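Local coordinates for transcriptional regulator, GntR family (Thermotoga maritima, PDB 3SXM), which probably regulates transcription by binding specific DNA sequences, and is represented here by its metal-free, all-helical FCD domain, at residues A[100-105]-A[119-124]; A[62-67]-A[81-86]; A[10-15]-A[128-133]. The protein carries 3 engineered substitutions. One frame throughout, in Å; residues are numbered along the deposited sequence. Where two conformers were deposited one is given.

Contact 1 of 3, residues A[100-105]-A[119-124]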
loop_
_atom_site.group_PDB
_atom_site.type_symbol
_atom_site.label_atom_id
_atom_site.label_comp_id
_atom_site.label_asym_id
_atom_site.label_seq_id
_atom_site.Cartn_x
_atom_site.Cartn_y
_atom_site.Cartn_z
ATOM N N ASN A 100 -15.267 -17.840 -5.042
ATOM C CA ASN A 100 -15.329 -18.629 -3.845
ATOM C C ASN A 100 -14.253 -19.715 -3.873
ATOM O O ASN A 100 -13.616 -20.018 -2.865
ATOM C CB ASN A 100 -16.704 -19.211 -3.685
ATOM C CG ASN A 100 -16.804 -20.042 -2.493
ATOM O OD1 ASN A 100 -16.792 -19.532 -1.380
ATOM N ND2 ASN A 100 -16.873 -21.349 -2.695
ATOM N N ARG A 101 -14.041 -20.301 -5.038
ATOM C CA ARG A 101 -13.023 -21.312 -5.189
ATOM C C ARG A 101 -11.628 -20.720 -4.950
ATOM O O ARG A 101 -10.797 -21.325 -4.282
ATOM C CB ARG A 101 -13.127 -21.919 -6.570
ATOM C CG ARG A 101 -12.428 -23.212 -6.713
ATOM C CD ARG A 101 -12.453 -23.615 -8.160
ATOM N NE ARG A 101 -13.674 -24.296 -8.553
ATOM C CZ ARG A 101 -14.354 -24.032 -9.663
ATOM N NH1 ARG A 101 -13.932 -23.075 -10.479
ATOM N NH2 ARG A 101 -15.448 -24.714 -9.953
ATOM N N GLU A 102 -11.372 -19.543 -5.507
ATOM C CA GLU A 102 -10.081 -18.857 -5.310
ATOM C C GLU A 102 -9.850 -18.556 -3.835
ATOM O O GLU A 102 -8.740 -18.730 -3.333
ATOM C CB GLU A 102 -10.003 -17.589 -6.159
ATOM C CG GLU A 102 -9.903 -17.876 -7.673
ATOM C CD GLU A 102 -10.152 -16.629 -8.556
ATOM O OE1 GLU A 102 -10.612 -15.579 -8.023
ATOM O OE2 GLU A 102 -9.895 -16.800 -9.778
ATOM N N HIS A 103 -10.905 -18.122 -3.157
ATOM C CA HIS A 103 -10.810 -17.829 -1.719
ATOM C C HIS A 103 -10.553 -19.071 -0.908
ATOM O O HIS A 103 -9.716 -19.072 0.022
ATOM C CB HIS A 103 -12.065 -17.184 -1.199
ATOM C CG HIS A 103 -12.182 -15.767 -1.594
ATOM N ND1 HIS A 103 -13.393 -15.120 -1.720
ATOM C CD2 HIS A 103 -11.231 -14.870 -1.941
ATOM C CE1 HIS A 103 -13.173 -13.876 -2.111
ATOM N NE2 HIS A 103 -11.863 -13.690 -2.216
ATOM N N LYS A 104 -11.261 -20.140 -1.218
ATOM C CA LYS A 104 -11.013 -21.380 -0.518
ATOM C C LYS A 104 -9.553 -21.778 -0.598
ATOM O O LYS A 104 -8.958 -22.189 0.422
ATOM C CB LYS A 104 -11.888 -22.502 -1.113
ATOM C CG LYS A 104 -11.720 -23.827 -0.395
ATOM C CD LYS A 104 -12.505 -24.984 -0.999
ATOM C CE LYS A 104 -12.056 -26.301 -0.311
ATOM N NZ LYS A 104 -12.689 -27.505 -0.859
ATOM N N GLU A 105 -8.967 -21.728 -1.793
ATOM C CA GLU A 105 -7.600 -22.118 -2.016
ATOM C C GLU A 105 -6.601 -21.143 -1.410
ATOM O O GLU A 105 -5.581 -21.591 -0.843
ATOM C CB GLU A 105 -7.385 -22.384 -3.513
ATOM C CG GLU A 105 -8.182 -23.646 -3.916
ATOM C CD GLU A 105 -8.158 -23.975 -5.375
ATOM O OE1 GLU A 105 -7.909 -23.101 -6.231
ATOM O OE2 GLU A 105 -8.434 -25.169 -5.639
ATOM N N ILE A 119 0.386 -15.224 -1.307
ATOM C CA ILE A 119 0.503 -13.914 -1.934
ATOM C C ILE A 119 0.214 -14.025 -3.412
ATOM O O ILE A 119 -0.521 -13.224 -3.984
ATOM C CB ILE A 119 1.903 -13.352 -1.653
ATOM C CG1 ILE A 119 2.038 -13.039 -0.158
ATOM C CG2 ILE A 119 2.126 -12.071 -2.493
ATOM C CD1 ILE A 119 3.506 -12.906 0.292
ATOM N N GLU A 120 0.733 -15.067 -4.040
ATOM C CA GLU A 120 0.454 -15.293 -5.465
ATOM C C GLU A 120 -1.046 -15.447 -5.707
ATOM O O GLU A 120 -1.584 -14.880 -6.650
ATOM C CB GLU A 120 1.170 -16.533 -6.013
ATOM C CG GLU A 120 2.658 -16.391 -6.165
ATOM C CD GLU A 120 3.327 -17.680 -6.642
ATOM O OE1 GLU A 120 2.627 -18.670 -7.009
ATOM O OE2 GLU A 120 4.568 -17.706 -6.664
ATOM N N LYS A 121 -1.723 -16.217 -4.867
ATOM C CA LYS A 121 -3.153 -16.470 -5.082
ATOM C C LYS A 121 -3.996 -15.206 -4.880
ATOM O O LYS A 121 -4.973 -14.996 -5.601
ATOM C CB LYS A 121 -3.675 -17.588 -4.160
ATOM C CG LYS A 121 -5.064 -18.122 -4.494
ATOM C CD LYS A 121 -5.016 -18.892 -5.870
ATOM C CE LYS A 121 -6.275 -19.591 -6.232
ATOM N NZ LYS A 121 -6.083 -20.153 -7.630
ATOM N N LEU A 122 -3.644 -14.386 -3.903
ATOM C CA LEU A 122 -4.331 -13.145 -3.674
ATOM C C LEU A 122 -4.190 -12.230 -4.921
ATOM O O LEU A 122 -5.175 -11.651 -5.387
ATOM C CB LEU A 122 -3.834 -12.490 -2.373
ATOM C CG LEU A 122 -4.407 -11.080 -2.128
ATOM C CD1 LEU A 122 -5.903 -11.073 -2.075
ATOM C CD2 LEU A 122 -3.889 -10.489 -0.824
ATOM N N LYS A 123 -2.978 -12.086 -5.436
ATOM C CA LYS A 123 -2.706 -11.252 -6.620
ATOM C C LYS A 123 -3.486 -11.827 -7.800
ATOM O O LYS A 123 -4.112 -11.080 -8.529
ATOM C CB LYS A 123 -1.224 -11.205 -6.961
ATOM C CG LYS A 123 -0.404 -10.383 -5.971
ATOM C CD LYS A 123 1.068 -10.447 -6.351
ATOM C CE LYS A 123 1.888 -9.628 -5.401
ATOM N NZ LYS A 123 3.374 -9.759 -5.599
ATOM N N GLU A 124 -3.441 -13.132 -7.976
ATOM C CA GLU A 124 -4.171 -13.772 -9.083
ATOM C C GLU A 124 -5.653 -13.503 -8.976
ATOM O O GLU A 124 -6.312 -13.201 -9.982
ATOM C CB GLU A 124 -3.922 -15.291 -9.087
ATOM C CG GLU A 124 -2.504 -15.674 -9.429
ATOM C CD GLU A 124 -2.215 -17.155 -9.101
ATOM O OE1 GLU A 124 -3.189 -17.898 -8.771
ATOM O OE2 GLU A 124 -1.017 -17.557 -9.190
HETATM O O HOH W 1 -5.602 -22.959 -7.441
HETATM O O HOH W 2 -8.811 -20.996 -7.573
#
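In the hairpin of the last two helices of the FCD-domain chain, Lys121 of helix 115-135 reaches across to Glu102 and Glu105 on helix 96-111. The lysine does most of the touching. Its CG stands anti to the backbone N (chi1 -168°), and a bend at chi2 (68°) turns the outer, extended methylenes across the other helix. Lys121 CE rests 3.9 Å from the backbone carbonyl oxygen Glu102 O and 4.2 Å from Glu102 CB. NZ then meets the carboxylate of Glu105, whose extended chain crosses it obliquely. The direct ion pair is long, 3.7 Å from Glu105 OE1 to Lys121 NZ, and two waters supplement it. Each donates a hydrogen bond to OE1 and accepts one from NZ, and one of the waters lies 2.6 Å from Glu105 OE1; the charges are thus joined largely through solvent. Glu124, one turn along from the lysine, adds a second long pair, with its OE1 3.8 Å from Lys121 NZ, making a three-residue network at the partly exposed side of the hairpin. The two helices follow each other in the chain and run in roughly opposite directions, their backbones nearest where Glu102 faces Lys121. Glu102 sends its own carboxylate inward: OE1 accepts a hydrogen bond from His125 ND1 and pairs with Arg95, while OE2 takes Asn128 ND2. This is consistent with a second-shell role, positioning His125, which binds zinc in the metal-bound protein. Another ligand of that site, His103, turns its CB away from helix 115-135 and hydrogen-bonds through NE2 to His63 NE2.

Contact 2 of 3, residues A[62-67]-A[81-86]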
loop_
_atom_site.group_PDB
_atom_site.type_symbol
_atom_site.label_atom_id
_atom_site.label_comp_id
_atom_site.label_asym_id
_atom_site.label_seq_id
_atom_site.Cartn_x
_atom_site.Cartn_y
_atom_site.Cartn_z
ATOM N N LEU A 62 -13.049 -11.727 4.494
ATOM C CA LEU A 62 -11.701 -12.258 4.275
ATOM C C LEU A 62 -10.758 -11.101 3.970
ATOM O O LEU A 62 -9.672 -11.033 4.541
ATOM C CB LEU A 62 -11.723 -13.282 3.126
ATOM C CG LEU A 62 -10.370 -13.909 2.834
ATOM C CD1 LEU A 62 -9.797 -14.646 4.030
ATOM C CD2 LEU A 62 -10.470 -14.817 1.662
ATOM N N HIS A 63 -11.147 -10.236 3.044
ATOM C CA HIS A 63 -10.241 -9.163 2.610
ATOM C C HIS A 63 -10.080 -8.129 3.715
ATOM O O HIS A 63 -8.939 -7.649 3.931
ATOM C CB HIS A 63 -10.696 -8.579 1.286
ATOM C CG HIS A 63 -10.593 -9.567 0.174
ATOM N ND1 HIS A 63 -9.455 -9.755 -0.586
ATOM C CD2 HIS A 63 -11.488 -10.496 -0.263
ATOM C CE1 HIS A 63 -9.646 -10.750 -1.433
ATOM N NE2 HIS A 63 -10.879 -11.196 -1.252
ATOM N N LYS A 64 -11.125 -7.811 4.451
ATOM C CA LYS A 64 -10.993 -6.926 5.637
ATOM C C LYS A 64 -10.137 -7.564 6.715
ATOM O O LYS A 64 -9.469 -6.796 7.430
ATOM C CB LYS A 64 -12.342 -6.502 6.189
ATOM C CG LYS A 64 -12.976 -5.475 5.300
ATOM C CD LYS A 64 -14.271 -4.967 5.844
ATOM C CE LYS A 64 -14.691 -3.668 5.140
ATOM N NZ LYS A 64 -16.028 -3.252 5.644
ATOM N N LEU A 65 -10.126 -8.897 6.864
ATOM C CA LEU A 65 -9.300 -9.564 7.889
ATOM C C LEU A 65 -7.841 -9.298 7.596
ATOM O O LEU A 65 -7.033 -9.039 8.531
ATOM C CB LEU A 65 -9.549 -11.112 7.893
ATOM C CG LEU A 65 -8.535 -11.952 8.691
ATOM C CD1 LEU A 65 -8.557 -11.628 10.103
ATOM C CD2 LEU A 65 -8.810 -13.418 8.460
ATOM N N PHE A 66 -7.449 -9.341 6.346
ATOM C CA PHE A 66 -6.013 -9.181 5.993
ATOM C C PHE A 66 -5.591 -7.803 6.499
ATOM O O PHE A 66 -4.526 -7.635 7.104
ATOM C CB PHE A 66 -5.784 -9.275 4.493
ATOM C CG PHE A 66 -6.116 -10.632 3.881
ATOM C CD1 PHE A 66 -6.128 -11.792 4.622
ATOM C CD2 PHE A 66 -6.459 -10.700 2.541
ATOM C CE1 PHE A 66 -6.455 -13.038 4.041
ATOM C CE2 PHE A 66 -6.761 -11.953 1.976
ATOM C CZ PHE A 66 -6.742 -13.066 2.729
ATOM N N ILE A 67 -6.430 -6.830 6.235
ATOM C CA ILE A 67 -6.132 -5.415 6.596
ATOM C C ILE A 67 -6.121 -5.266 8.121
ATOM O O ILE A 67 -5.186 -4.649 8.715
ATOM C CB ILE A 67 -7.155 -4.494 5.971
ATOM C CG1 ILE A 67 -7.086 -4.559 4.443
ATOM C CG2 ILE A 67 -7.043 -3.048 6.496
ATOM C CD1 ILE A 67 -5.855 -3.933 3.800
ATOM N N LYS A 81 -12.408 3.708 4.281
ATOM C CA LYS A 81 -12.790 4.838 3.448
ATOM C C LYS A 81 -13.076 4.465 2.002
ATOM O O LYS A 81 -14.012 5.051 1.404
ATOM C CB LYS A 81 -11.688 5.916 3.477
ATOM C CG LYS A 81 -11.970 7.145 2.622
ATOM C CD LYS A 81 -12.995 8.067 3.262
ATOM C CE LYS A 81 -13.206 9.341 2.430
ATOM N NZ LYS A 81 -12.202 10.391 2.776
ATOM N N ILE A 82 -12.305 3.518 1.484
ATOM C CA ILE A 82 -12.443 3.087 0.105
ATOM C C ILE A 82 -13.400 1.917 -0.053
ATOM O O ILE A 82 -13.618 1.476 -1.161
ATOM C CB ILE A 82 -11.143 2.815 -0.600
ATOM C CG1 ILE A 82 -10.405 1.617 -0.003
ATOM C CG2 ILE A 82 -10.302 4.101 -0.626
ATOM C CD1 ILE A 82 -9.160 1.165 -0.807
ATOM N N TRP A 83 -13.954 1.394 1.029
ATOM C CA TRP A 83 -14.761 0.189 0.954
ATOM C C TRP A 83 -15.968 0.343 0.052
ATOM O O TRP A 83 -16.198 -0.590 -0.727
ATOM C CB TRP A 83 -15.196 -0.359 2.360
ATOM C CG TRP A 83 -16.046 -1.541 2.134
ATOM C CD1 TRP A 83 -17.386 -1.566 2.195
ATOM C CD2 TRP A 83 -15.623 -2.822 1.663
ATOM N NE1 TRP A 83 -17.857 -2.791 1.810
ATOM C CE2 TRP A 83 -16.794 -3.576 1.451
ATOM C CE3 TRP A 83 -14.373 -3.387 1.360
ATOM C CZ2 TRP A 83 -16.751 -4.905 0.989
ATOM C CZ3 TRP A 83 -14.326 -4.705 0.926
ATOM C CH2 TRP A 83 -15.523 -5.440 0.721
ATOM N N ASP A 84 -16.675 1.441 0.105
ATOM C CA ASP A 84 -17.867 1.592 -0.758
ATOM C C ASP A 84 -17.456 1.533 -2.200
ATOM O O ASP A 84 -18.193 0.973 -3.038
ATOM C CB ASP A 84 -18.635 2.845 -0.429
ATOM C CG ASP A 84 -19.497 2.699 0.801
ATOM O OD1 ASP A 84 -19.697 1.554 1.264
ATOM O OD2 ASP A 84 -19.951 3.746 1.329
ATOM N N ARG A 85 -16.314 2.090 -2.547
ATOM C CA ARG A 85 -15.798 2.012 -3.918
ATOM C C ARG A 85 -15.408 0.575 -4.300
ATOM O O ARG A 85 -15.749 0.063 -5.382
ATOM C CB ARG A 85 -14.603 2.989 -4.061
ATOM C CG ARG A 85 -13.881 2.858 -5.367
ATOM C CD ARG A 85 -13.051 4.077 -5.653
ATOM N NE ARG A 85 -12.226 3.859 -6.818
ATOM C CZ ARG A 85 -11.537 4.805 -7.442
ATOM N NH1 ARG A 85 -11.545 6.079 -6.974
ATOM N NH2 ARG A 85 -10.834 4.504 -8.540
ATOM N N ILE A 86 -14.711 -0.120 -3.410
ATOM C CA ILE A 86 -14.390 -1.526 -3.577
ATOM C C ILE A 86 -15.684 -2.325 -3.835
ATOM O O ILE A 86 -15.725 -3.182 -4.740
ATOM C CB ILE A 86 -13.634 -2.096 -2.352
ATOM C CG1 ILE A 86 -12.237 -1.474 -2.267
ATOM C CG2 ILE A 86 -13.615 -3.609 -2.395
ATOM C CD1 ILE A 86 -11.428 -1.888 -1.067
#
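One face of the Trp83 indole carries the end of Lys64, whose CE lies 3.6 Å above the ring plane and offset toward the rim. The contact joins antiparallel neighbours of the FCD helical bundle, helix 51-68 and helix 73-90, which follow each other in the chain. Within helix 51-68, Phe66 has a carbonyl of its own helix over one face: Leu62 O stands 3.5 Å above the centre of the Phe66 ring. Lys64 CE comes nearest the indole at Trp83 CD2, 3.7 Å away, and makes a CH-pi contact with the five-membered ring. Lys64 gets there as an extended rod that meets the tryptophan side chain at about a right angle, while Trp83 swings its CG anti to the backbone N (chi1 178°) to turn the indole face toward it. The face is not the strongest partner of the ammonium; NZ also forms a salt bridge with Glu60 one turn earlier, and a weak, long pair with Glu80. This positive group is therefore shared between a pi surface and carboxylates. Helix 73-90 is kinked at this point, the N atoms of Asp84 and Arg85 lacking bonds to the preceding turn, and the regular pattern is back at Ile86 N, bonded to Ile82 O. Next to Lys64, His63 points toward the same helix and touches Tyr79. It is a zinc ligand when metal is bound; here its ND1 hydrogen-bonds to Glu19. Beyond CE the lysine ammonium forms a cation-pi interaction: Lys64 NZ is 3.9 Å from the centroid of the five-membered ring of Trp83 and only 10° off its normal, so the charge sits almost squarely over the pyrrole part.

Contact 3 of 3, residues A[10-15]-A[128-133]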
loop_
_atom_site.group_PDB
_atom_site.type_symbol
_atom_site.label_atom_id
_atom_site.label_comp_id
_atom_site.label_asym_id
_atom_site.label_seq_id
_atom_site.Cartn_x
_atom_site.Cartn_y
_atom_site.Cartn_z
ATOM N N GLU A 10 -7.921 1.280 -11.076
ATOM C CA GLU A 10 -7.337 2.013 -9.946
ATOM C C GLU A 10 -7.754 1.354 -8.663
ATOM O O GLU A 10 -6.974 1.293 -7.701
ATOM C CB GLU A 10 -7.728 3.488 -9.894
ATOM C CG GLU A 10 -7.042 4.370 -10.893
ATOM C CD GLU A 10 -7.506 5.813 -10.817
ATOM O OE1 GLU A 10 -8.507 6.070 -10.111
ATOM O OE2 GLU A 10 -6.911 6.656 -11.500
ATOM N N THR A 11 -8.988 0.915 -8.592
ATOM C CA THR A 11 -9.539 0.278 -7.392
ATOM C C THR A 11 -8.807 -1.029 -7.102
ATOM O O THR A 11 -8.365 -1.269 -5.978
ATOM C CB THR A 11 -11.081 0.025 -7.584
ATOM O OG1 THR A 11 -11.757 1.238 -7.884
ATOM C CG2 THR A 11 -11.652 -0.502 -6.310
ATOM N N ILE A 12 -8.688 -1.884 -8.090
ATOM C CA ILE A 12 -8.020 -3.152 -7.932
ATOM C C ILE A 12 -6.547 -2.943 -7.564
ATOM O O ILE A 12 -6.030 -3.625 -6.684
ATOM C CB ILE A 12 -8.166 -3.980 -9.181
ATOM C CG1 ILE A 12 -9.654 -4.349 -9.423
ATOM C CG2 ILE A 12 -7.273 -5.207 -9.093
ATOM C CD1 ILE A 12 -10.256 -5.286 -8.405
ATOM N N GLU A 13 -5.861 -1.998 -8.214
ATOM C CA GLU A 13 -4.437 -1.770 -7.926
ATOM C C GLU A 13 -4.308 -1.307 -6.470
ATOM O O GLU A 13 -3.360 -1.726 -5.792
ATOM C CB GLU A 13 -3.841 -0.744 -8.853
ATOM C CG GLU A 13 -2.380 -0.431 -8.533
ATOM C CD GLU A 13 -1.703 0.476 -9.541
ATOM O OE1 GLU A 13 -2.317 1.487 -9.982
ATOM O OE2 GLU A 13 -0.557 0.167 -9.949
ATOM N N THR A 14 -5.208 -0.431 -6.013
ATOM C CA THR A 14 -5.184 0.006 -4.609
ATOM C C THR A 14 -5.392 -1.156 -3.671
ATOM O O THR A 14 -4.711 -1.275 -2.626
ATOM C CB THR A 14 -6.205 1.140 -4.368
ATOM O OG1 THR A 14 -5.891 2.214 -5.247
ATOM C CG2 THR A 14 -6.179 1.618 -2.946
ATOM N N ARG A 15 -6.285 -2.077 -3.982
ATOM C CA ARG A 15 -6.471 -3.269 -3.179
ATOM C C ARG A 15 -5.236 -4.137 -3.149
ATOM O O ARG A 15 -4.884 -4.673 -2.084
ATOM C CB ARG A 15 -7.668 -4.094 -3.707
ATOM C CG ARG A 15 -8.999 -3.435 -3.503
ATOM C CD ARG A 15 -10.163 -4.345 -3.940
ATOM N NE ARG A 15 -10.287 -5.475 -3.073
ATOM C CZ ARG A 15 -11.090 -6.516 -3.263
ATOM N NH1 ARG A 15 -11.998 -6.491 -4.235
ATOM N NH2 ARG A 15 -11.027 -7.535 -2.427
ATOM N N ASN A 128 -7.647 -11.410 -11.682
ATOM C CA ASN A 128 -8.683 -12.177 -12.410
ATOM C C ASN A 128 -10.003 -11.457 -12.323
ATOM O O ASN A 128 -10.703 -11.346 -13.357
ATOM C CB ASN A 128 -8.838 -13.587 -11.810
ATOM C CG ASN A 128 -7.721 -14.557 -12.220
ATOM O OD1 ASN A 128 -6.927 -14.294 -13.115
ATOM N ND2 ASN A 128 -7.702 -15.713 -11.576
ATOM N N VAL A 129 -10.371 -10.976 -11.138
ATOM C CA VAL A 129 -11.560 -10.155 -10.935
ATOM C C VAL A 129 -11.508 -8.936 -11.861
ATOM O O VAL A 129 -12.463 -8.633 -12.585
ATOM C CB VAL A 129 -11.698 -9.787 -9.466
ATOM C CG1 VAL A 129 -12.624 -8.642 -9.250
ATOM C CG2 VAL A 129 -12.100 -11.025 -8.674
ATOM N N GLU A 130 -10.384 -8.253 -11.865
ATOM C CA GLU A 130 -10.180 -7.078 -12.688
ATOM C C GLU A 130 -10.436 -7.407 -14.154
ATOM O O GLU A 130 -11.205 -6.694 -14.819
ATOM C CB GLU A 130 -8.758 -6.544 -12.500
ATOM C CG GLU A 130 -8.431 -5.323 -13.313
ATOM C CD GLU A 130 -7.026 -4.866 -13.052
ATOM O OE1 GLU A 130 -6.117 -5.720 -12.936
ATOM O OE2 GLU A 130 -6.840 -3.662 -12.877
ATOM N N ALA A 131 -9.779 -8.433 -14.653
ATOM C CA ALA A 131 -9.846 -8.766 -16.060
ATOM C C ALA A 131 -11.278 -9.091 -16.450
ATOM O O ALA A 131 -11.741 -8.688 -17.537
ATOM C CB ALA A 131 -8.887 -9.919 -16.381
ATOM N N GLU A 132 -11.973 -9.844 -15.610
ATOM C CA GLU A 132 -13.318 -10.265 -15.964
ATOM C C GLU A 132 -14.281 -9.100 -15.884
ATOM O O GLU A 132 -15.224 -8.999 -16.677
ATOM C CB GLU A 132 -13.774 -11.386 -15.018
ATOM C CG GLU A 132 -13.131 -12.670 -15.195
ATOM C CD GLU A 132 -14.156 -13.732 -15.569
ATOM O OE1 GLU A 132 -13.805 -14.651 -16.333
ATOM O OE2 GLU A 132 -15.319 -13.631 -15.113
ATOM N N THR A 133 -14.071 -8.168 -14.958
ATOM C CA THR A 133 -14.909 -7.014 -14.860
ATOM C C THR A 133 -14.729 -6.132 -16.096
ATOM O O THR A 133 -15.711 -5.690 -16.701
ATOM C CB THR A 133 -14.565 -6.239 -13.546
ATOM O OG1 THR A 133 -14.811 -7.111 -12.440
ATOM C CG2 THR A 133 -15.410 -5.012 -13.368
#
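Glu130 passes its side chain across Ile12, joining the long helices 5-25 and 115-135, which run roughly antiparallel here and pack the first helix of the FCD helical bundle against the last. From CB outward, each atom meets the isoleucine. Glu130 CB lies 3.9 Å from Ile12 CG1 and equally near its CG2. The next carbon, Glu130 CG, is 4.2 Å from Ile12 CG1. With CG anti to the backbone N (chi1 180°) and an extended chain, the glutamate then carries its carboxylate past the branch point: Glu130 CD is 4.0 Å from Ile12 CG2, and Glu130 OE2 is 3.9 Å from Ile12 CB. Glu130 thus meets Ile12 by van der Waals contact alone, methylenes and carboxylate both touching it; OE2 also makes a weak, long ion pair with Arg9. An alanine here keeps CB against Ile12 but is likely to lose the cover that CG and the carboxylate give the isoleucine, and to leave Arg9 without this distant charge. The tip of the CG1 branch, Ile12 CD1, reaches the preceding residue, meeting Val129 CG1 at 4.2 Å. Val129 in turn lies beside His125, a zinc ligand of the metal-bound protein, so the packing borders that site. Elsewhere round helix 5-25, Glu10 and Glu13 hydrogen-bond with residues of the second subunit. Both helices also fold a threonine hydroxyl back on themselves. Thr14 OG1 and Thr14 N reach Glu10 O from opposite faces of its plane, whereas Thr133 OG1 donates to Val129 O over 2.8 Å from 41° above the carbonyl plane.

From the N terminus, helix 5-25 supplies the first half of contact 3, which stays open until helix 115-135 returns and so spans almost the whole domain. Within that span contact 2 closes first, pairing helices 51-68 and 73-90; contact 1 opens and closes after it, pairing helices 96-111 and 115-135. The two inner contacts are in series and neither crosses the other, lying on opposite sides of the chain's centre. They meet through the zinc-site histidines His63 and His103. Contact 3 shares helix 115-135 with contact 1 and reaches contact 2 through Arg85, bound to Glu10 and Thr11. Contacts 2 and 3 also touch the second subunit.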